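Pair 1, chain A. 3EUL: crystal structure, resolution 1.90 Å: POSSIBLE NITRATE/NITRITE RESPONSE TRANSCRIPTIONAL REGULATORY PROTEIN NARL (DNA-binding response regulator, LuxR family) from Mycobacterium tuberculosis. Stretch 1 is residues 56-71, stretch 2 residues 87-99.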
# COMPACT_ATOMS: atom_id res chain seq x y z
N LEU A 56 -2.46 -11.77 1.13
CA LEU A 56 -1.12 -11.69 0.58
C LEU A 56 -0.13 -11.13 1.58
O LEU A 56 1.05 -11.53 1.61
CB LEU A 56 -1.08 -10.81 -0.67
CG LEU A 56 -1.60 -11.36 -1.99
CD1 LEU A 56 -1.60 -10.23 -2.97
CD2 LEU A 56 -0.78 -12.52 -2.55
N ILE A 57 -0.59 -10.17 2.38
CA ILE A 57 0.25 -9.59 3.43
C ILE A 57 0.58 -10.67 4.47
O ILE A 57 1.74 -10.80 4.89
CB ILE A 57 -0.41 -8.33 4.07
CG1 ILE A 57 -0.48 -7.19 3.03
CG2 ILE A 57 0.34 -7.86 5.33
CD1 ILE A 57 -1.43 -6.05 3.40
N LYS A 58 -0.40 -11.47 4.86
CA LYS A 58 -0.12 -12.56 5.81
C LYS A 58 0.90 -13.55 5.27
O LYS A 58 1.75 -14.02 6.00
CB LYS A 58 -1.40 -13.29 6.24
CG LYS A 58 -2.38 -12.41 7.05
CD LYS A 58 -3.58 -13.16 7.58
CE LYS A 58 -4.36 -13.81 6.46
NZ LYS A 58 -5.54 -14.58 6.97
N ALA A 59 0.81 -13.87 3.98
CA ALA A 59 1.69 -14.87 3.37
C ALA A 59 3.10 -14.35 3.08
O ALA A 59 4.09 -15.03 3.36
CB ALA A 59 1.07 -15.42 2.09
N HIS A 60 3.19 -13.17 2.49
CA HIS A 60 4.47 -12.65 2.01
C HIS A 60 5.21 -11.81 3.03
O HIS A 60 6.40 -11.64 2.91
CB HIS A 60 4.27 -11.85 0.74
CG HIS A 60 3.85 -12.68 -0.41
ND1 HIS A 60 4.75 -13.42 -1.17
CD2 HIS A 60 2.63 -12.89 -0.96
CE1 HIS A 60 4.08 -14.07 -2.10
NE2 HIS A 60 2.80 -13.76 -2.01
N LEU A 61 4.50 -11.32 4.05
CA LEU A 61 5.09 -10.48 5.11
C LEU A 61 5.96 -9.42 4.43
O LEU A 61 7.14 -9.28 4.73
CB LEU A 61 5.90 -11.29 6.12
CG LEU A 61 5.31 -11.90 7.40
CD1 LEU A 61 3.82 -12.14 7.35
CD2 LEU A 61 6.07 -13.13 7.76
N PRO A 62 5.35 -8.62 3.57
CA PRO A 62 6.10 -7.64 2.82
C PRO A 62 6.54 -6.51 3.74
O PRO A 62 5.89 -6.28 4.74
CB PRO A 62 5.06 -7.13 1.84
CG PRO A 62 3.77 -7.31 2.51
CD PRO A 62 3.92 -8.59 3.23
N ASP A 63 7.58 -5.79 3.36
CA ASP A 63 8.03 -4.60 4.09
C ASP A 63 6.94 -3.51 4.06
O ASP A 63 6.64 -2.87 5.07
CB ASP A 63 9.33 -4.08 3.47
CG ASP A 63 10.44 -5.12 3.51
OD1 ASP A 63 10.68 -5.67 4.61
OD2 ASP A 63 11.00 -5.47 2.46
N VAL A 64 6.35 -3.33 2.88
CA VAL A 64 5.31 -2.33 2.62
C VAL A 64 4.17 -2.93 1.81
O VAL A 64 4.39 -3.76 0.90
CB VAL A 64 5.89 -1.17 1.81
CG1 VAL A 64 4.82 -0.07 1.55
CG2 VAL A 64 7.04 -0.58 2.52
N ALA A 65 2.95 -2.55 2.15
CA ALA A 65 1.80 -2.82 1.32
C ALA A 65 1.34 -1.46 0.80
O ALA A 65 1.08 -0.55 1.60
CB ALA A 65 0.72 -3.52 2.09
N LEU A 66 1.30 -1.26 -0.52
CA LEU A 66 0.74 -0.04 -1.07
C LEU A 66 -0.64 -0.28 -1.63
O LEU A 66 -0.78 -0.93 -2.69
CB LEU A 66 1.66 0.48 -2.17
CG LEU A 66 1.22 1.71 -2.95
CD1 LEU A 66 1.00 2.90 -2.03
CD2 LEU A 66 2.35 1.98 -4.01
N LEU A 67 -1.67 0.22 -0.92
CA LEU A 67 -3.05 -0.17 -1.18
C LEU A 67 -4.00 1.00 -1.46
O LEU A 67 -3.96 2.03 -0.78
CB LEU A 67 -3.61 -0.88 0.04
CG LEU A 67 -2.85 -2.08 0.58
CD1 LEU A 67 -3.58 -2.64 1.79
CD2 LEU A 67 -2.70 -3.10 -0.52
N ASP A 68 -4.84 0.85 -2.47
CA ASP A 68 -5.88 1.85 -2.71
C ASP A 68 -6.74 1.97 -1.47
O ASP A 68 -7.09 0.97 -0.86
CB ASP A 68 -6.68 1.45 -3.95
CG ASP A 68 -7.79 2.41 -4.30
OD1 ASP A 68 -7.66 3.64 -4.16
OD2 ASP A 68 -8.82 1.90 -4.77
N TYR A 69 -7.11 3.18 -1.09
CA TYR A 69 -8.01 3.35 0.05
C TYR A 69 -9.35 2.62 -0.19
O TYR A 69 -9.84 1.95 0.69
CB TYR A 69 -8.21 4.84 0.36
CG TYR A 69 -9.19 5.07 1.45
CD1 TYR A 69 -8.92 4.66 2.73
CD2 TYR A 69 -10.41 5.67 1.20
CE1 TYR A 69 -9.84 4.85 3.75
CE2 TYR A 69 -11.33 5.86 2.20
CZ TYR A 69 -11.06 5.44 3.46
OH TYR A 69 -11.96 5.69 4.47
N ARG A 70 -9.88 2.70 -1.40
CA ARG A 70 -11.16 2.11 -1.74
C ARG A 70 -11.06 0.76 -2.45
O ARG A 70 -11.64 0.54 -3.51
CB ARG A 70 -12.02 3.10 -2.53
CG ARG A 70 -12.63 4.18 -1.62
CD ARG A 70 -14.03 3.80 -1.17
NE ARG A 70 -14.90 3.92 -2.33
CZ ARG A 70 -16.23 3.87 -2.34
NH1 ARG A 70 -16.92 3.69 -1.23
NH2 ARG A 70 -16.85 3.99 -3.50
N MET A 71 -10.37 -0.18 -1.85
CA MET A 71 -10.41 -1.53 -2.37
C MET A 71 -11.78 -2.13 -2.05
O MET A 71 -12.31 -1.87 -0.98
CB MET A 71 -9.32 -2.34 -1.76
CG MET A 71 -7.97 -2.06 -2.43
SD MET A 71 -6.76 -3.01 -1.62
CE MET A 71 -7.17 -2.63 0.08
N GLU A 87 -0.29 -7.73 14.46
CA GLU A 87 1.10 -7.42 14.75
C GLU A 87 2.06 -7.89 13.66
O GLU A 87 3.15 -8.35 13.97
CB GLU A 87 1.51 -8.00 16.11
CG GLU A 87 0.51 -7.63 17.22
CD GLU A 87 0.96 -8.05 18.60
OE1 GLU A 87 1.02 -9.27 18.86
OE2 GLU A 87 1.22 -7.15 19.44
N LEU A 88 1.65 -7.77 12.40
CA LEU A 88 2.53 -8.08 11.28
C LEU A 88 3.57 -6.96 11.07
O LEU A 88 3.31 -5.81 11.37
CB LEU A 88 1.71 -8.30 10.02
CG LEU A 88 0.65 -9.40 10.01
CD1 LEU A 88 -0.04 -9.42 8.64
CD2 LEU A 88 1.20 -10.80 10.33
N PRO A 89 4.76 -7.29 10.57
CA PRO A 89 5.78 -6.26 10.41
C PRO A 89 5.50 -5.25 9.28
O PRO A 89 6.15 -4.20 9.18
CB PRO A 89 7.05 -7.07 10.11
CG PRO A 89 6.56 -8.37 9.55
CD PRO A 89 5.26 -8.63 10.19
N THR A 90 4.49 -5.53 8.47
CA THR A 90 4.22 -4.75 7.28
C THR A 90 3.71 -3.34 7.55
O THR A 90 2.78 -3.18 8.32
CB THR A 90 3.18 -5.48 6.44
OG1 THR A 90 3.71 -6.78 6.12
CG2 THR A 90 2.91 -4.70 5.14
N ARG A 91 4.26 -2.34 6.86
CA ARG A 91 3.72 -0.98 6.91
C ARG A 91 2.75 -0.79 5.78
O ARG A 91 3.08 -1.12 4.64
CB ARG A 91 4.83 0.03 6.82
CG ARG A 91 5.62 0.02 8.11
CD ARG A 91 6.82 0.90 8.10
NE ARG A 91 6.60 2.35 7.96
CZ ARG A 91 5.94 3.17 8.78
NH1 ARG A 91 5.27 2.75 9.84
NH2 ARG A 91 5.90 4.48 8.49
N VAL A 92 1.55 -0.32 6.08
CA VAL A 92 0.52 -0.17 5.06
C VAL A 92 0.40 1.31 4.63
O VAL A 92 -0.05 2.17 5.41
CB VAL A 92 -0.83 -0.70 5.53
CG1 VAL A 92 -1.92 -0.42 4.48
CG2 VAL A 92 -0.72 -2.23 5.82
N LEU A 93 0.80 1.57 3.40
CA LEU A 93 0.76 2.91 2.80
C LEU A 93 -0.49 2.97 1.94
O LEU A 93 -0.70 2.12 1.09
CB LEU A 93 2.05 3.11 1.98
CG LEU A 93 2.55 4.47 1.57
CD1 LEU A 93 2.74 5.45 2.74
CD2 LEU A 93 3.87 4.27 0.81
N LEU A 94 -1.37 3.93 2.19
CA LEU A 94 -2.59 4.04 1.37
C LEU A 94 -2.41 5.10 0.29
O LEU A 94 -1.65 6.06 0.43
CB LEU A 94 -3.84 4.34 2.22
CG LEU A 94 -4.22 3.35 3.31
CD1 LEU A 94 -5.46 3.81 4.15
CD2 LEU A 94 -4.39 1.89 2.77
N ILE A 95 -3.12 4.90 -0.81
CA ILE A 95 -3.15 5.85 -1.90
C ILE A 95 -4.60 6.02 -2.32
O ILE A 95 -5.38 5.07 -2.32
CB ILE A 95 -2.22 5.38 -3.04
CG1 ILE A 95 -2.04 6.47 -4.10
CG2 ILE A 95 -2.72 4.01 -3.66
CD1 ILE A 95 -0.79 6.28 -4.95
N SER A 96 -4.98 7.25 -2.68
CA SER A 96 -6.35 7.48 -3.08
C SER A 96 -6.51 8.71 -3.95
O SER A 96 -5.69 9.63 -3.92
CB SER A 96 -7.22 7.65 -1.83
OG SER A 96 -8.59 7.57 -2.18
N ALA A 97 -7.60 8.72 -4.71
CA ALA A 97 -8.06 9.95 -5.35
C ALA A 97 -8.85 10.86 -4.37
O ALA A 97 -9.01 12.02 -4.67
CB ALA A 97 -8.87 9.61 -6.61
N HIS A 98 -9.32 10.34 -3.23
CA HIS A 98 -10.00 11.15 -2.16
C HIS A 98 -8.92 11.68 -1.22
O HIS A 98 -8.07 10.91 -0.80
CB HIS A 98 -10.96 10.33 -1.24
CG HIS A 98 -12.06 9.59 -1.96
ND1 HIS A 98 -13.07 10.23 -2.67
CD2 HIS A 98 -12.33 8.27 -2.05
CE1 HIS A 98 -13.89 9.33 -3.18
NE2 HIS A 98 -13.46 8.13 -2.83
N ASP A 99 -8.94 12.96 -0.85
CA ASP A 99 -8.00 13.42 0.18
C ASP A 99 -8.63 14.23 1.31
O ASP A 99 -7.98 15.11 1.88
CB ASP A 99 -6.85 14.22 -0.44
CG ASP A 99 -7.30 15.49 -1.03
OD1 ASP A 99 -8.14 15.44 -1.96
OD2 ASP A 99 -6.81 16.55 -0.59
O HOH W 1 8.31 -2.92 7.22
O HOH W 2 -9.38 5.11 -3.08

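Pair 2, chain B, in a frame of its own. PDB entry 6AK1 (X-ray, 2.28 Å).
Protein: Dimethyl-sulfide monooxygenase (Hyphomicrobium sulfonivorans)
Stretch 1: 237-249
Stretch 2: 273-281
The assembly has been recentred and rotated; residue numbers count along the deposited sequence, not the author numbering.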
# COMPACT_ATOMS: atom_id res chain seq x y z
N ALA B 237 6.47 12.20 -0.66
CA ALA B 237 6.22 11.08 0.25
C ALA B 237 6.43 11.49 1.70
O ALA B 237 5.59 11.19 2.56
CB ALA B 237 7.13 9.90 -0.11
N ALA B 238 7.55 12.16 2.00
CA ALA B 238 7.85 12.53 3.38
C ALA B 238 6.85 13.54 3.95
O ALA B 238 6.60 13.55 5.16
CB ALA B 238 9.27 13.08 3.47
N SER B 239 6.29 14.41 3.10
CA SER B 239 5.30 15.35 3.61
C SER B 239 3.99 14.65 4.00
O SER B 239 3.39 14.99 5.02
CB SER B 239 5.03 16.44 2.57
OG SER B 239 6.24 17.03 2.15
N ASN B 240 3.55 13.67 3.22
CA ASN B 240 2.18 13.16 3.39
C ASN B 240 2.08 11.80 4.06
O ASN B 240 1.09 11.55 4.75
CB ASN B 240 1.48 13.08 2.03
CG ASN B 240 1.27 14.43 1.41
OD1 ASN B 240 0.37 15.17 1.81
ND2 ASN B 240 2.11 14.77 0.44
N ALA B 241 3.07 10.93 3.90
CA ALA B 241 2.93 9.53 4.29
C ALA B 241 2.83 9.39 5.80
O ALA B 241 3.61 9.98 6.55
CB ALA B 241 4.12 8.70 3.78
N GLU B 242 1.84 8.62 6.25
CA GLU B 242 1.87 8.09 7.61
C GLU B 242 2.44 6.69 7.67
O GLU B 242 3.03 6.32 8.69
CB GLU B 242 0.47 8.13 8.22
CG GLU B 242 -0.16 9.52 8.18
CD GLU B 242 -1.61 9.54 8.65
OE1 GLU B 242 -1.85 9.78 9.86
OE2 GLU B 242 -2.51 9.32 7.80
N GLY B 243 2.29 5.90 6.61
CA GLY B 243 3.01 4.66 6.43
C GLY B 243 3.75 4.74 5.10
O GLY B 243 3.16 5.16 4.10
N MET B 244 5.03 4.39 5.08
CA MET B 244 5.80 4.44 3.84
C MET B 244 6.29 3.04 3.50
O MET B 244 6.88 2.36 4.35
CB MET B 244 6.97 5.41 3.95
CG MET B 244 7.43 5.90 2.58
SD MET B 244 8.76 7.11 2.67
CE MET B 244 7.89 8.47 3.47
N PHE B 245 6.04 2.62 2.26
CA PHE B 245 6.30 1.26 1.80
C PHE B 245 7.56 1.32 0.94
O PHE B 245 7.58 1.95 -0.12
CB PHE B 245 5.08 0.75 1.03
CG PHE B 245 5.21 -0.64 0.49
CD1 PHE B 245 6.12 -1.56 1.04
CD2 PHE B 245 4.43 -1.05 -0.58
CE1 PHE B 245 6.23 -2.86 0.53
CE2 PHE B 245 4.54 -2.34 -1.10
CZ PHE B 245 5.44 -3.25 -0.54
N ILE B 246 8.64 0.68 1.42
CA ILE B 246 9.94 0.79 0.77
C ILE B 246 10.39 -0.56 0.24
O ILE B 246 9.95 -1.63 0.68
CB ILE B 246 11.02 1.37 1.71
CG1 ILE B 246 11.26 0.43 2.90
CG2 ILE B 246 10.66 2.77 2.16
CD1 ILE B 246 12.53 0.76 3.66
N LEU B 247 11.29 -0.49 -0.73
CA LEU B 247 11.94 -1.66 -1.31
C LEU B 247 13.42 -1.57 -0.97
O LEU B 247 14.12 -0.69 -1.47
CB LEU B 247 11.71 -1.71 -2.82
CG LEU B 247 12.33 -2.88 -3.56
CD1 LEU B 247 11.84 -4.17 -2.94
CD2 LEU B 247 11.96 -2.80 -5.04
N THR B 248 13.90 -2.46 -0.09
CA THR B 248 15.31 -2.47 0.26
C THR B 248 15.85 -3.90 0.25
O THR B 248 15.16 -4.84 0.68
CB THR B 248 15.57 -1.82 1.64
OG1 THR B 248 16.94 -2.03 2.01
CG2 THR B 248 14.65 -2.40 2.70
N THR B 249 17.08 -4.07 -0.25
CA THR B 249 17.63 -5.38 -0.53
C THR B 249 18.68 -5.82 0.48
O THR B 249 19.14 -6.96 0.40
CB THR B 249 18.21 -5.44 -1.95
OG1 THR B 249 19.18 -4.40 -2.14
CG2 THR B 249 17.10 -5.28 -2.98
N ASP B 273 9.41 9.85 14.07
CA ASP B 273 8.51 8.72 14.25
C ASP B 273 7.11 8.97 13.70
O ASP B 273 6.19 8.20 13.99
CB ASP B 273 8.45 8.32 15.73
CG ASP B 273 7.85 9.41 16.61
OD1 ASP B 273 7.80 10.58 16.18
OD2 ASP B 273 7.42 9.09 17.75
N SER B 274 6.92 10.04 12.92
CA SER B 274 5.62 10.34 12.33
C SER B 274 5.29 9.41 11.16
O SER B 274 4.11 9.26 10.82
CB SER B 274 5.58 11.79 11.84
OG SER B 274 5.60 12.70 12.93
N ILE B 275 6.30 8.81 10.55
CA ILE B 275 6.13 7.91 9.42
C ILE B 275 6.53 6.52 9.88
O ILE B 275 7.62 6.33 10.43
CB ILE B 275 6.99 8.35 8.22
CG1 ILE B 275 6.77 9.83 7.91
CG2 ILE B 275 6.72 7.47 7.00
CD1 ILE B 275 7.62 10.34 6.74
N LYS B 276 5.65 5.55 9.65
CA LYS B 276 5.97 4.16 9.91
C LYS B 276 6.44 3.55 8.60
O LYS B 276 5.78 3.72 7.57
CB LYS B 276 4.76 3.42 10.47
CG LYS B 276 4.09 4.15 11.62
CD LYS B 276 5.07 4.36 12.76
CE LYS B 276 4.52 5.38 13.75
NZ LYS B 276 5.39 5.55 14.94
N ILE B 277 7.59 2.87 8.63
CA ILE B 277 8.26 2.43 7.42
C ILE B 277 8.12 0.91 7.30
O ILE B 277 8.52 0.16 8.20
CB ILE B 277 9.74 2.86 7.41
CG1 ILE B 277 9.84 4.39 7.51
CG2 ILE B 277 10.42 2.36 6.16
CD1 ILE B 277 11.25 4.94 7.53
N PHE B 278 7.54 0.46 6.20
CA PHE B 278 7.29 -0.95 5.96
C PHE B 278 8.09 -1.37 4.75
O PHE B 278 8.07 -0.68 3.72
CB PHE B 278 5.80 -1.22 5.73
CG PHE B 278 4.91 -0.63 6.76
CD1 PHE B 278 5.20 -0.76 8.11
CD2 PHE B 278 3.77 0.08 6.40
CE1 PHE B 278 4.37 -0.20 9.09
CE2 PHE B 278 2.92 0.64 7.36
CZ PHE B 278 3.23 0.50 8.71
N MET B 279 8.79 -2.49 4.85
CA MET B 279 9.60 -2.97 3.74
C MET B 279 8.97 -4.23 3.16
O MET B 279 8.35 -5.02 3.87
CB MET B 279 11.04 -3.25 4.17
CG MET B 279 11.17 -4.30 5.28
SD MET B 279 12.87 -4.77 5.64
CE MET B 279 13.19 -5.95 4.32
N LEU B 280 9.14 -4.40 1.86
CA LEU B 280 8.72 -5.63 1.21
C LEU B 280 9.61 -6.79 1.64
O LEU B 280 10.83 -6.65 1.71
CB LEU B 280 8.76 -5.44 -0.31
CG LEU B 280 8.60 -6.69 -1.18
CD1 LEU B 280 7.21 -7.23 -1.01
CD2 LEU B 280 8.86 -6.37 -2.64
N LEU B 281 8.98 -7.92 1.96
CA LEU B 281 9.69 -9.11 2.40
C LEU B 281 8.80 -10.32 2.15
O LEU B 281 7.58 -10.26 2.37
CB LEU B 281 10.06 -9.05 3.89
CG LEU B 281 10.90 -10.21 4.45
CD1 LEU B 281 12.33 -10.26 3.82
CD2 LEU B 281 11.01 -10.08 5.94
O HOH W 3 12.21 -4.48 0.89

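Pair 1 and pair 2 share a helix end that leads through a short loop into a strand, which lies parallel to a strand of the second stretch. The strand axes approach to 4.6 Å in both, at 27° in pair 1 and 26° in pair 2, and 14 central residues superpose with an RMSD of 0.6 Å. The hydrogen-bond ladder is conserved: R91(A) N donates to D63(A) O (3.0 Å) as K276(B) N does to E242(B) O (2.9 Å), and the alternation runs on to I95(A) N with L67(A) O (3.0 Å) and L280(B) N with I246(B) O (3.1 Å). Pair 1 adds a further rung, Y69(A) N to I95(A) O at 2.8 Å; at the matched T248(B), the backbone N instead donates to a water (2.8 Å) that in turn donates to L280(B) O (2.7 Å).

Where the loop enters the strand, T90(A) matches I275(B), and the two solve the packing differently. T90(A) OG1 donates a hydrogen bond to P62(A) O at 2.6 Å, a polar tie to the loop, while its CG2 lies 3.9 Å from A65(A) CB. I275(B) has no hydroxyl and fills the site with hydrocarbon: CD1 reaches A238(B) O at 3.7 Å, and CG2 packs on M244(B) CB at 3.7 Å and A241(B) CB at 4.3 Å. The helix position matched to A238(B), I57(A), is the larger there, its CG2 lying 3.6 Å from T90(A) OG1, so bulk sits on the helix in pair 1 and on the second stretch in pair 2.

On the face carrying A65(A) and L67(A), L67(A) CD1 meets V92(A) CG1 at 3.9 Å, and its CB meets L94(A) CD2 at 4.0 Å. The matched I246(B) makes equivalent contacts, CD1 to I277(B) CG2 at 3.6 Å and CG1 to M279(B) CB at 3.9 Å.

The other face shows the clearest exchange of volume. V64(A) CG1 packs against L93(A) CB at 4.2 Å; in pair 2 the matched residues are G243(B) and F278(B). The ring occupies the space beside the glycine, with F278(B) CE2 4.1 Å from G243(B) CA, and an ideal CB on G243(B) would lie just 3.1 Å from that same CE2 atom. One step on, L66(A) CD1 touches both L93(A) CB and I95(A) CB at 4.2 Å. F245(B) takes its place with an aromatic ring whose edge meets the neighbouring backbone, CE1 lying 3.6 Å from L280(B) N and 3.7 Å from L280(B) CB.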